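Local coordinates for methyltransferase WBDD (Escherichia coli, PDB 4AZS), which joins a methyltransferase and a kinase in one chain and regulates the chain length of the O9a O antigen, at residues 399-404 with 477-482; 440-445 with 456-461. One frame throughout, in Å; residues are numbered along the deposited sequence.

Interaction 1. Residues 399-404 with 477-482; sequences LVQSFF and QWIIAQ
Ile480 lays its CD1 methyl against the base of the Phe404 side chain, 3.6 Å from CB and 3.9 Å from CG, so the phenyl ring is met obliquely near its root. Lower on the same isoleucine, CG2 rests on the Phe404 carbonyl, 3.9 Å from O. With Ile480 CG1 lying beside its own backbone N (chi1 -74°), the two branches divide the work, CD1 to the side chain and CG2 to the carbonyl. These are two helices, 397-410 and 475-485, packed in the helical C-terminal part of the chain, probably an extension of the kinase lobe; within 399-404 and 477-482 the CA atoms of Phe404 and Ile480 come nearest, 6.9 Å apart. The second point of touch is mixed in character. Gln401 bends at chi2 (83°) and carries its amide across to Ile479, where NE2 sits 3.8 Å from Ile479 CG2, the two side chains crossing at about a right angle. That NE2 is hydrogen-bonded to Glu483, a turn further along helix 475-485, which gives the buried amide a polar partner. Gln401 OE1 lies in plane at the edge of the Phe404 ring, while Val400 O stands 3.2 Å above one ring face, offset toward the rim.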
loop_
_atom_site.group_PDB
_atom_site.type_symbol
_atom_site.label_atom_id
_atom_site.label_comp_id
_atom_site.label_asym_id
_atom_site.label_seq_id
_atom_site.Cartn_x
_atom_site.Cartn_y
_atom_site.Cartn_z
ATOM N N LEU A 399 -26.127 57.717 27.212
ATOM C CA LEU A 399 -26.860 56.686 27.976
ATOM C C LEU A 399 -28.373 56.850 27.864
ATOM O O LEU A 399 -29.120 55.864 27.820
ATOM C CB LEU A 399 -26.453 56.717 29.459
ATOM C CG LEU A 399 -25.053 56.203 29.842
ATOM C CD1 LEU A 399 -23.944 57.029 29.212
ATOM C CD2 LEU A 399 -24.861 56.195 31.352
ATOM N N VAL A 400 -28.848 58.089 27.795
ATOM C CA VAL A 400 -30.285 58.304 27.681
ATOM C C VAL A 400 -30.706 57.790 26.315
ATOM O O VAL A 400 -31.792 57.216 26.178
ATOM C CB VAL A 400 -30.693 59.785 27.889
ATOM C CG1 VAL A 400 -32.125 60.049 27.415
ATOM C CG2 VAL A 400 -30.545 60.180 29.342
ATOM N N GLN A 401 -29.813 57.942 25.332
ATOM C CA GLN A 401 -30.097 57.541 23.949
ATOM C C GLN A 401 -30.240 56.027 23.850
ATOM O O GLN A 401 -31.240 55.527 23.323
ATOM C CB GLN A 401 -29.001 58.032 22.974
ATOM C CG GLN A 401 -29.217 57.634 21.506
ATOM C CD GLN A 401 -30.157 58.561 20.728
ATOM O OE1 GLN A 401 -31.018 59.221 21.303
ATOM N NE2 GLN A 401 -29.985 58.608 19.404
ATOM N N SER A 402 -29.253 55.300 24.359
ATOM C CA SER A 402 -29.360 53.835 24.405
ATOM C C SER A 402 -30.608 53.394 25.167
ATOM O O SER A 402 -31.264 52.421 24.797
ATOM C CB SER A 402 -28.159 53.220 25.087
ATOM O OG SER A 402 -28.157 53.720 26.385
ATOM N N PHE A 403 -30.959 54.112 26.224
ATOM C CA PHE A 403 -32.097 53.675 26.977
ATOM C C PHE A 403 -33.345 53.683 26.082
ATOM O O PHE A 403 -34.314 52.954 26.336
ATOM C CB PHE A 403 -32.304 54.516 28.230
ATOM C CG PHE A 403 -33.295 53.905 29.171
ATOM C CD1 PHE A 403 -32.897 52.928 30.083
ATOM C CD2 PHE A 403 -34.625 54.229 29.090
ATOM C CE1 PHE A 403 -33.803 52.326 30.920
ATOM C CE2 PHE A 403 -35.544 53.626 29.937
ATOM C CZ PHE A 403 -35.133 52.662 30.848
ATOM N N PHE A 404 -33.323 54.491 25.019
ATOM C CA PHE A 404 -34.443 54.506 24.089
ATOM C C PHE A 404 -34.465 53.248 23.255
ATOM O O PHE A 404 -35.532 52.751 22.894
ATOM C CB PHE A 404 -34.370 55.716 23.160
ATOM C CG PHE A 404 -34.507 57.018 23.868
ATOM C CD1 PHE A 404 -35.558 57.225 24.760
ATOM C CD2 PHE A 404 -33.618 58.050 23.619
ATOM C CE1 PHE A 404 -35.709 58.432 25.407
ATOM C CE2 PHE A 404 -33.763 59.269 24.259
ATOM C CZ PHE A 404 -34.800 59.450 25.165
ATOM N N GLN A 477 -38.156 59.009 15.952
ATOM C CA GLN A 477 -38.606 57.654 15.671
ATOM C C GLN A 477 -37.622 56.925 14.750
ATOM O O GLN A 477 -37.221 55.782 15.017
ATOM C CB GLN A 477 -40.029 57.666 15.076
ATOM C CG GLN A 477 -41.147 57.546 16.119
ATOM C CD GLN A 477 -41.185 56.178 16.843
ATOM O OE1 GLN A 477 -40.741 55.150 16.307
ATOM N NE2 GLN A 477 -41.727 56.165 18.068
ATOM N N TRP A 478 -37.196 57.605 13.693
ATOM C CA TRP A 478 -36.359 56.966 12.685
ATOM C C TRP A 478 -34.934 56.780 13.121
ATOM O O TRP A 478 -34.273 55.841 12.702
ATOM C CB TRP A 478 -36.471 57.710 11.356
ATOM C CG TRP A 478 -37.864 57.592 10.781
ATOM C CD1 TRP A 478 -38.700 58.619 10.348
ATOM C CD2 TRP A 478 -38.660 56.354 10.608
ATOM N NE1 TRP A 478 -39.904 58.125 9.914
ATOM C CE2 TRP A 478 -39.945 56.773 10.045
ATOM C CE3 TRP A 478 -38.438 54.988 10.847
ATOM C CZ2 TRP A 478 -40.945 55.852 9.739
ATOM C CZ3 TRP A 478 -39.454 54.074 10.537
ATOM C CH2 TRP A 478 -40.672 54.498 9.995
ATOM N N ILE A 479 -34.466 57.641 14.010
ATOM C CA ILE A 479 -33.098 57.578 14.493
ATOM C C ILE A 479 -32.892 56.423 15.464
ATOM O O ILE A 479 -31.855 55.758 15.441
ATOM C CB ILE A 479 -32.720 58.885 15.185
ATOM C CG1 ILE A 479 -32.663 60.010 14.139
ATOM C CG2 ILE A 479 -31.396 58.729 15.922
ATOM C CD1 ILE A 479 -32.903 61.372 14.733
ATOM N N ILE A 480 -33.882 56.188 16.312
ATOM C CA ILE A 480 -33.837 55.078 17.246
ATOM C C ILE A 480 -34.129 53.769 16.527
ATOM O O ILE A 480 -33.536 52.754 16.854
ATOM C CB ILE A 480 -34.798 55.319 18.422
ATOM C CG1 ILE A 480 -34.195 56.375 19.350
ATOM C CG2 ILE A 480 -35.056 54.056 19.213
ATOM C CD1 ILE A 480 -35.245 57.223 20.016
ATOM N N ALA A 481 -35.026 53.785 15.544
ATOM C CA ALA A 481 -35.290 52.578 14.760
ATOM C C ALA A 481 -34.040 52.138 14.027
ATOM O O ALA A 481 -33.780 50.937 13.929
ATOM C CB ALA A 481 -36.433 52.784 13.779
ATOM N N GLN A 482 -33.274 53.099 13.508
ATOM C CA GLN A 482 -31.970 52.802 12.917
ATOM C C GLN A 482 -30.923 52.419 13.976
ATOM O O GLN A 482 -30.119 51.501 13.773
ATOM C CB GLN A 482 -31.481 53.964 12.073
ATOM C CG GLN A 482 -32.319 54.163 10.835
ATOM C CD GLN A 482 -31.941 55.413 10.077
ATOM O OE1 GLN A 482 -32.743 56.326 9.913
ATOM N NE2 GLN A 482 -30.711 55.459 9.610
#

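Interaction 2. Residues 440-445 with 456-461; sequences YAVWQE and LALFEK
Leu458 CD1 reaches across to Val442 CG2 at 3.8 Å and to Ala441 CB at 4.2 Å, bridging two successive residues of the facing helix. Apolar packing of this kind carries nearly all of the contact, and that methyl is its main point. The leucine leaves its backbone with CG beside the backbone N (chi1 -75°) and then runs on extended to CD1 (chi2 172°), which presents that methyl as the leading end of the side chain. On the other side, Val442 offers CG2, the branch beside its own backbone N, and the two side chains meet at a slant. The helices involved, 435-443 and 452-460, follow one another in the chain as a helical hairpin with a short connection; between 440-445 and 456-461 the nearest CA atoms are those of Val442 and Leu458, 7.6 Å apart. Leu465, from the loop after the second helix, also packs on Ala441.

The polar element is marginal. Glu445, further along 440-445, brings OE2 to 4.4 Å from Leu458 CD1, a loose contact without a hydrogen bond. Its other carboxylate oxygen, OE1, forms a salt bridge with Arg449 in the connection between the helices, and its backbone O accepts a hydrogen bond from Trp450 NE1.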
loop_
_atom_site.group_PDB
_atom_site.type_symbol
_atom_site.label_atom_id
_atom_site.label_comp_id
_atom_site.label_asym_id
_atom_site.label_seq_id
_atom_site.Cartn_x
_atom_site.Cartn_y
_atom_site.Cartn_z
ATOM N N TYR A 440 -40.947 61.569 22.404
ATOM C CA TYR A 440 -41.007 62.797 21.652
ATOM C C TYR A 440 -40.738 63.944 22.615
ATOM O O TYR A 440 -40.033 64.862 22.268
ATOM C CB TYR A 440 -42.341 62.959 20.902
ATOM C CG TYR A 440 -42.438 64.245 20.138
ATOM C CD1 TYR A 440 -42.902 65.370 20.755
ATOM C CD2 TYR A 440 -42.049 64.342 18.798
ATOM C CE1 TYR A 440 -43.000 66.580 20.093
ATOM C CE2 TYR A 440 -42.124 65.564 18.126
ATOM C CZ TYR A 440 -42.596 66.672 18.794
ATOM O OH TYR A 440 -42.697 67.925 18.213
ATOM N N ALA A 441 -41.268 63.889 23.835
ATOM C CA ALA A 441 -41.053 65.005 24.763
ATOM C C ALA A 441 -39.603 65.106 25.106
ATOM O O ALA A 441 -39.074 66.182 25.245
ATOM C CB ALA A 441 -41.888 64.871 26.036
ATOM N N VAL A 442 -38.932 63.980 25.234
ATOM C CA VAL A 442 -37.557 64.032 25.646
ATOM C C VAL A 442 -36.757 64.680 24.555
ATOM O O VAL A 442 -35.856 65.500 24.830
ATOM C CB VAL A 442 -36.956 62.650 25.914
ATOM C CG1 VAL A 442 -35.459 62.776 26.161
ATOM C CG2 VAL A 442 -37.635 61.985 27.082
ATOM N N TRP A 443 -37.074 64.311 23.319
ATOM C CA TRP A 443 -36.368 64.837 22.168
ATOM C C TRP A 443 -36.530 66.312 21.973
ATOM O O TRP A 443 -35.686 66.907 21.373
ATOM C CB TRP A 443 -36.721 64.079 20.883
ATOM C CG TRP A 443 -35.775 62.925 20.669
ATOM C CD1 TRP A 443 -35.763 61.701 21.349
ATOM C CD2 TRP A 443 -34.629 62.859 19.751
ATOM N NE1 TRP A 443 -34.737 60.895 20.911
ATOM C CE2 TRP A 443 -34.020 61.523 19.949
ATOM C CE3 TRP A 443 -34.077 63.721 18.819
ATOM C CZ2 TRP A 443 -32.909 61.111 19.238
ATOM C CZ3 TRP A 443 -32.959 63.288 18.105
ATOM C CH2 TRP A 443 -32.395 62.010 18.308
ATOM N N GLN A 444 -37.581 66.919 22.513
ATOM C CA GLN A 444 -37.766 68.369 22.387
ATOM C C GLN A 444 -36.965 69.137 23.434
ATOM O O GLN A 444 -37.001 70.349 23.440
ATOM C CB GLN A 444 -39.231 68.742 22.566
ATOM C CG GLN A 444 -40.146 68.111 21.543
ATOM C CD GLN A 444 -39.576 68.236 20.154
ATOM O OE1 GLN A 444 -39.273 69.342 19.696
ATOM N NE2 GLN A 444 -39.346 67.109 19.513
ATOM N N GLU A 445 -36.321 68.425 24.354
ATOM C CA GLU A 445 -35.546 69.048 25.410
ATOM C C GLU A 445 -34.144 69.419 24.944
ATOM O O GLU A 445 -33.475 68.631 24.285
ATOM C CB GLU A 445 -35.358 68.091 26.581
ATOM C CG GLU A 445 -36.633 67.786 27.327
ATOM C CD GLU A 445 -37.076 68.883 28.223
ATOM O OE1 GLU A 445 -36.307 69.845 28.445
ATOM O OE2 GLU A 445 -38.170 68.733 28.802
ATOM N N LEU A 456 -37.258 59.839 33.987
ATOM C CA LEU A 456 -38.229 59.284 34.923
ATOM C C LEU A 456 -39.425 60.213 35.079
ATOM O O LEU A 456 -40.567 59.778 35.026
ATOM C CB LEU A 456 -37.579 58.999 36.283
ATOM C CG LEU A 456 -38.600 58.675 37.377
ATOM C CD1 LEU A 456 -39.352 57.385 37.060
ATOM C CD2 LEU A 456 -37.947 58.588 38.741
ATOM N N ALA A 457 -39.196 61.501 35.281
ATOM C CA ALA A 457 -40.323 62.423 35.495
ATOM C C ALA A 457 -41.247 62.445 34.275
ATOM O O ALA A 457 -42.475 62.426 34.410
ATOM C CB ALA A 457 -39.836 63.826 35.845
ATOM N N LEU A 458 -40.670 62.429 33.079
ATOM C CA LEU A 458 -41.510 62.480 31.905
ATOM C C LEU A 458 -42.237 61.132 31.771
ATOM O O LEU A 458 -43.401 61.097 31.364
ATOM C CB LEU A 458 -40.724 62.857 30.653
ATOM C CG LEU A 458 -40.331 64.323 30.519
ATOM C CD1 LEU A 458 -39.400 64.546 29.343
ATOM C CD2 LEU A 458 -41.541 65.215 30.365
ATOM N N PHE A 459 -41.573 60.037 32.138
ATOM C CA PHE A 459 -42.183 58.738 32.063
ATOM C C PHE A 459 -43.434 58.645 32.928
ATOM O O PHE A 459 -44.457 58.177 32.478
ATOM C CB PHE A 459 -41.212 57.631 32.465
ATOM C CG PHE A 459 -41.876 56.289 32.586
ATOM C CD1 PHE A 459 -42.005 55.472 31.479
ATOM C CD2 PHE A 459 -42.421 55.879 33.800
ATOM C CE1 PHE A 459 -42.626 54.235 31.580
ATOM C CE2 PHE A 459 -43.047 54.645 33.911
ATOM C CZ PHE A 459 -43.132 53.820 32.805
ATOM N N GLU A 460 -43.351 59.132 34.152
ATOM C CA GLU A 460 -44.500 59.168 35.059
ATOM C C GLU A 460 -45.694 60.019 34.594
ATOM O O GLU A 460 -46.820 59.815 35.017
ATOM C CB GLU A 460 -44.024 59.640 36.439
ATOM C CG GLU A 460 -43.243 58.537 37.181
ATOM C CD GLU A 460 -42.423 59.044 38.374
ATOM O OE1 GLU A 460 -42.485 60.264 38.686
ATOM O OE2 GLU A 460 -41.700 58.215 38.998
ATOM N N LYS A 461 -45.468 60.983 33.713
ATOM C CA LYS A 461 -46.539 61.840 33.283
ATOM C C LYS A 461 -46.865 61.586 31.825
ATOM O O LYS A 461 -47.502 62.420 31.179
ATOM C CB LYS A 461 -46.115 63.293 33.479
ATOM C CG LYS A 461 -45.770 63.630 34.926
ATOM C CD LYS A 461 -47.022 63.774 35.794
ATOM C CE LYS A 461 -46.638 63.984 37.251
ATOM N NZ LYS A 461 -47.678 64.680 38.051
#

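Overall arrangement
Interaction 1 is the more interior of the two: all its touching residues are buried, whereas in interaction 2 Val442 alone is, and the rest are partly exposed. Their centres lie 14 Å apart, and each joins a different pair of helices from the same C-terminal bundle. Helix 435-443 connects them, since Trp443 packs against Gln401, Ile479 and Ile480, and Val442 CG1 comes 3.5 Å from Phe404 CZ. Both depend on an aliphatic side chain reaching across, and each polar end finds its partner outside the two segments, an amide in interaction 1, a carboxylate in interaction 2. Residues of a neighbouring subunit pack beside both.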